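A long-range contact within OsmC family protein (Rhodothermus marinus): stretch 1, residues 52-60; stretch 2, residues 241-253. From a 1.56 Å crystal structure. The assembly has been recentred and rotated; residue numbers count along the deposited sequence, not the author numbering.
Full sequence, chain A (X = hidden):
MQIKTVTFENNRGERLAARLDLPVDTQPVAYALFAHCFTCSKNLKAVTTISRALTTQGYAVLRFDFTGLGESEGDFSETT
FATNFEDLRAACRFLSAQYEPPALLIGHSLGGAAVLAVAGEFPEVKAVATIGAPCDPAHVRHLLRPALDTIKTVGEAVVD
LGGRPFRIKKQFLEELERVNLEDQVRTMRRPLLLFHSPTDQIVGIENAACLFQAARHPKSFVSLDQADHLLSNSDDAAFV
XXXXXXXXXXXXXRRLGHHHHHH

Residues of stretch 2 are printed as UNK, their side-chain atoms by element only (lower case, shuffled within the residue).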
# COMPACT_ATOMS: atom_id res chain seq x y z
N ARG A 52 -4.13 -13.81 -1.47
CA ARG A 52 -4.14 -15.27 -1.51
C ARG A 52 -2.75 -15.82 -1.91
O ARG A 52 -2.28 -16.79 -1.35
CB ARG A 52 -5.23 -15.75 -2.45
CG ARG A 52 -5.43 -17.18 -2.37
CD ARG A 52 -6.72 -17.61 -3.01
NE ARG A 52 -6.79 -17.29 -4.43
CZ ARG A 52 -7.62 -16.41 -4.98
NH1 ARG A 52 -8.49 -15.73 -4.24
NH2 ARG A 52 -7.58 -16.20 -6.28
N ALA A 53 -2.07 -15.16 -2.84
CA ALA A 53 -0.74 -15.62 -3.19
C ALA A 53 0.20 -15.54 -1.99
O ALA A 53 1.04 -16.42 -1.79
CB ALA A 53 -0.17 -14.78 -4.37
N LEU A 54 0.06 -14.49 -1.19
CA LEU A 54 0.89 -14.31 -0.00
C LEU A 54 0.54 -15.35 1.08
O LEU A 54 1.44 -15.95 1.67
CB LEU A 54 0.74 -12.89 0.53
CG LEU A 54 1.27 -11.82 -0.42
CD1 LEU A 54 0.94 -10.43 0.07
CD2 LEU A 54 2.77 -11.94 -0.59
N THR A 55 -0.74 -15.57 1.35
CA THR A 55 -1.07 -16.57 2.36
C THR A 55 -0.63 -17.98 1.96
O THR A 55 -0.25 -18.78 2.83
CB THR A 55 -2.58 -16.57 2.70
OG1 THR A 55 -3.37 -16.77 1.52
CG2 THR A 55 -2.99 -15.28 3.37
N THR A 56 -0.61 -18.27 0.67
CA THR A 56 -0.13 -19.55 0.16
C THR A 56 1.33 -19.78 0.55
O THR A 56 1.77 -20.92 0.78
CB THR A 56 -0.28 -19.59 -1.37
OG1 THR A 56 -1.67 -19.67 -1.71
CG2 THR A 56 0.47 -20.79 -2.00
N GLN A 57 2.08 -18.68 0.65
CA GLN A 57 3.49 -18.73 1.00
C GLN A 57 3.73 -18.58 2.49
O GLN A 57 4.88 -18.53 2.94
CB GLN A 57 4.25 -17.63 0.25
CG GLN A 57 4.32 -17.88 -1.23
CD GLN A 57 5.23 -16.91 -1.93
OE1 GLN A 57 6.29 -16.55 -1.41
NE2 GLN A 57 4.84 -16.46 -3.10
N GLY A 58 2.65 -18.51 3.26
CA GLY A 58 2.75 -18.51 4.71
C GLY A 58 2.63 -17.15 5.39
O GLY A 58 2.79 -17.05 6.60
N TYR A 59 2.35 -16.11 4.61
CA TYR A 59 2.17 -14.77 5.19
C TYR A 59 0.77 -14.58 5.73
O TYR A 59 -0.18 -15.20 5.25
CB TYR A 59 2.41 -13.68 4.14
CG TYR A 59 3.81 -13.57 3.61
CD1 TYR A 59 4.24 -14.36 2.56
CD2 TYR A 59 4.69 -12.62 4.12
CE1 TYR A 59 5.51 -14.23 2.04
CE2 TYR A 59 5.96 -12.48 3.62
CZ TYR A 59 6.37 -13.29 2.57
OH TYR A 59 7.64 -13.17 2.06
N ALA A 60 0.65 -13.71 6.74
CA ALA A 60 -0.64 -13.15 7.09
C ALA A 60 -0.68 -11.76 6.53
O ALA A 60 0.33 -11.06 6.55
CB ALA A 60 -0.86 -13.15 8.63
N UNK A 241 1.48 -10.92 -6.43
CA UNK A 241 1.47 -11.58 -5.13
C UNK A 241 2.54 -12.66 -4.99
O UNK A 241 3.22 -12.74 -3.98
N UNK A 242 2.73 -13.47 -6.03
CA UNK A 242 3.69 -14.59 -5.97
C UNK A 242 5.13 -14.07 -5.94
O UNK A 242 5.96 -14.54 -5.17
c UNK A 242 3.47 -15.57 -7.15
c UNK A 242 2.13 -16.28 -7.07
o UNK A 242 0.78 -17.89 -8.17
o UNK A 242 2.80 -17.57 -8.97
c UNK A 242 1.89 -17.30 -8.16
N UNK A 243 5.43 -13.09 -6.78
CA UNK A 243 6.77 -12.54 -6.81
C UNK A 243 7.08 -11.81 -5.51
O UNK A 243 8.15 -11.94 -4.96
c UNK A 243 8.27 -10.87 -7.97
c UNK A 243 6.84 -12.41 -9.35
c UNK A 243 6.95 -11.60 -8.01
N UNK A 244 6.12 -11.02 -5.05
CA UNK A 244 6.29 -10.25 -3.82
C UNK A 244 6.59 -11.18 -2.65
O UNK A 244 7.53 -10.95 -1.86
c UNK A 244 3.68 -7.61 -2.50
c UNK A 244 5.66 -8.52 -1.35
c UNK A 244 5.10 -8.17 -2.64
c UNK A 244 5.05 -9.38 -3.58
N UNK A 245 5.82 -12.25 -2.52
CA UNK A 245 6.01 -13.18 -1.42
C UNK A 245 7.37 -13.84 -1.47
O UNK A 245 8.04 -13.99 -0.46
N UNK A 246 7.79 -14.25 -2.66
CA UNK A 246 9.09 -14.90 -2.82
C UNK A 246 10.23 -13.94 -2.49
O UNK A 246 11.21 -14.31 -1.84
c UNK A 246 9.22 -15.46 -4.25
N UNK A 247 10.11 -12.71 -2.97
CA UNK A 247 11.12 -11.71 -2.73
C UNK A 247 11.26 -11.37 -1.25
O UNK A 247 12.35 -11.34 -0.71
c UNK A 247 12.57 -7.38 -2.40
c UNK A 247 11.44 -8.24 -2.36
c UNK A 247 10.36 -7.89 -1.55
c UNK A 247 10.43 -6.71 -0.81
c UNK A 247 12.95 -9.10 -3.78
c UNK A 247 11.57 -5.90 -0.87
n UNK A 247 13.48 -7.94 -3.26
c UNK A 247 11.70 -9.33 -3.25
c UNK A 247 10.81 -10.46 -3.53
c UNK A 247 12.64 -6.21 -1.66
N UNK A 248 10.14 -11.14 -0.59
CA UNK A 248 10.19 -10.67 0.77
C UNK A 248 10.66 -11.73 1.75
O UNK A 248 11.12 -11.41 2.83
c UNK A 248 8.82 -10.11 1.19
N UNK A 249 10.56 -13.00 1.37
CA UNK A 249 10.97 -14.09 2.25
C UNK A 249 12.46 -13.99 2.62
O UNK A 249 12.86 -14.43 3.70
n UNK A 249 9.14 -18.08 1.58
c UNK A 249 8.36 -18.52 2.56
n UNK A 249 8.87 -18.83 3.75
c UNK A 249 10.57 -17.89 1.73
c UNK A 249 10.82 -16.61 2.49
n UNK A 249 7.06 -18.66 2.37
c UNK A 249 10.68 -15.43 1.58
N UNK A 250 13.27 -13.39 1.75
CA UNK A 250 14.70 -13.18 2.01
C UNK A 250 14.93 -12.33 3.26
O UNK A 250 15.95 -12.45 3.95
c UNK A 250 15.37 -12.53 0.79
c UNK A 250 19.75 -13.15 2.32
c UNK A 250 16.88 -12.27 0.90
c UNK A 250 17.66 -13.58 1.07
n UNK A 250 21.07 -13.02 2.33
n UNK A 250 19.11 -13.40 1.18
n UNK A 250 19.07 -13.02 3.46
N UNK A 251 13.95 -11.48 3.57
CA UNK A 251 14.14 -10.39 4.55
C UNK A 251 13.30 -10.51 5.81
O UNK A 251 13.68 -9.97 6.86
c UNK A 251 14.10 -8.80 1.40
c UNK A 251 16.05 -8.76 2.76
c UNK A 251 14.87 -8.64 0.27
c UNK A 251 14.67 -8.86 2.66
c UNK A 251 16.23 -8.56 0.40
c UNK A 251 16.84 -8.61 1.65
c UNK A 251 13.83 -9.05 3.88
o UNK A 251 17.00 -8.41 -0.72
N UNK A 252 12.17 -11.18 5.71
CA UNK A 252 11.25 -11.28 6.84
C UNK A 252 11.52 -12.55 7.65
O UNK A 252 11.16 -12.62 8.82
c UNK A 252 9.44 -10.02 5.61
c UNK A 252 9.37 -12.54 5.66
c UNK A 252 9.76 -11.26 6.42
N UNK A 253 12.12 -13.55 7.01
CA UNK A 253 12.43 -14.82 7.65
C UNK A 253 12.06 -16.00 6.77
O UNK A 253 11.46 -15.85 5.71

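Position 241 has backbone atoms and nothing more, so it is Gly 241. An ideal CB here would lie 2.6 Å from Ala 53 CB, a clash; the bare backbone lets Ala 53 CB settle 3.5 Å from Gly 241 C. Position 242 carries three carbons, the third bearing two oxygens: a carboxylate on a two-carbon arm, Glu 242. Its CA-to-CB bond points away, yet its backbone O accepts a hydrogen bond from Gln 57 NE2 at 3.0 Å.

Position 243 has one carbon forked into two and touches nothing on stretch 1; it is Val 243. At 244 four carbons fork at the second, which gives Leu 244, its CA-to-CB bond pointing sideways and its backbone C 4.4 Å from Leu 54 CD2.

Position 245 again lacks a side chain: Gly 245. An ideal CB would clash with Gln 57 OE1 at 2.7 Å and sit tight against Leu 54 CD2 at 3.3 Å. In its absence Leu 54 CD2 packs 3.6 Å from Gly 245 CA, and Tyr 59 OH donates a 2.7 Å hydrogen bond to Gly 245 O.

A single carbon at 246, its bond from CA pointing away, makes Ala 246. Position 247 bears one carbon and then fused five- and six-membered rings with one nitrogen, Trp 247, clear of stretch 1. One carbon again at 248, now directed toward stretch 1 and 3.4 Å from Tyr 59 OH, identifies Ala 248 by its CB.

At 249, three carbons, a nitrogen and a carbon carrying two more nitrogens spell Arg 249. Its CA-to-CB bond points sideways while its end comes nearer to Gln 57, though the modelled approach there is too close to interpret. Position 250 repeats that chain without contact, its CA-to-CB bond pointing away: Arg 250. Position 251 has one carbon, then a ring of six carbons bearing one oxygen, Tyr 251, also without contact. Three forked carbons at 252, where the CA-to-CB bond points toward stretch 1, are Val 252, whose CG2 lies 4.0 Å from Tyr 59 CE2. Position 253 has no side chain and a phi of 135°, where a CB would jam against the preceding carbonyl O; it is Gly 253.

Close packing and polar contact go together. Two glycines one turn apart leave backbone open to Ala 53 and Leu 54, and the helix axes approach to 8.0 Å at 37°. As the first helix ends, Gln 57 and Tyr 59 each donate to a helix carbonyl, while Ala 248 and Val 252 give the tyrosine ring apolar company.

Stretch 2 241-253: GEVLGAWARRYVG
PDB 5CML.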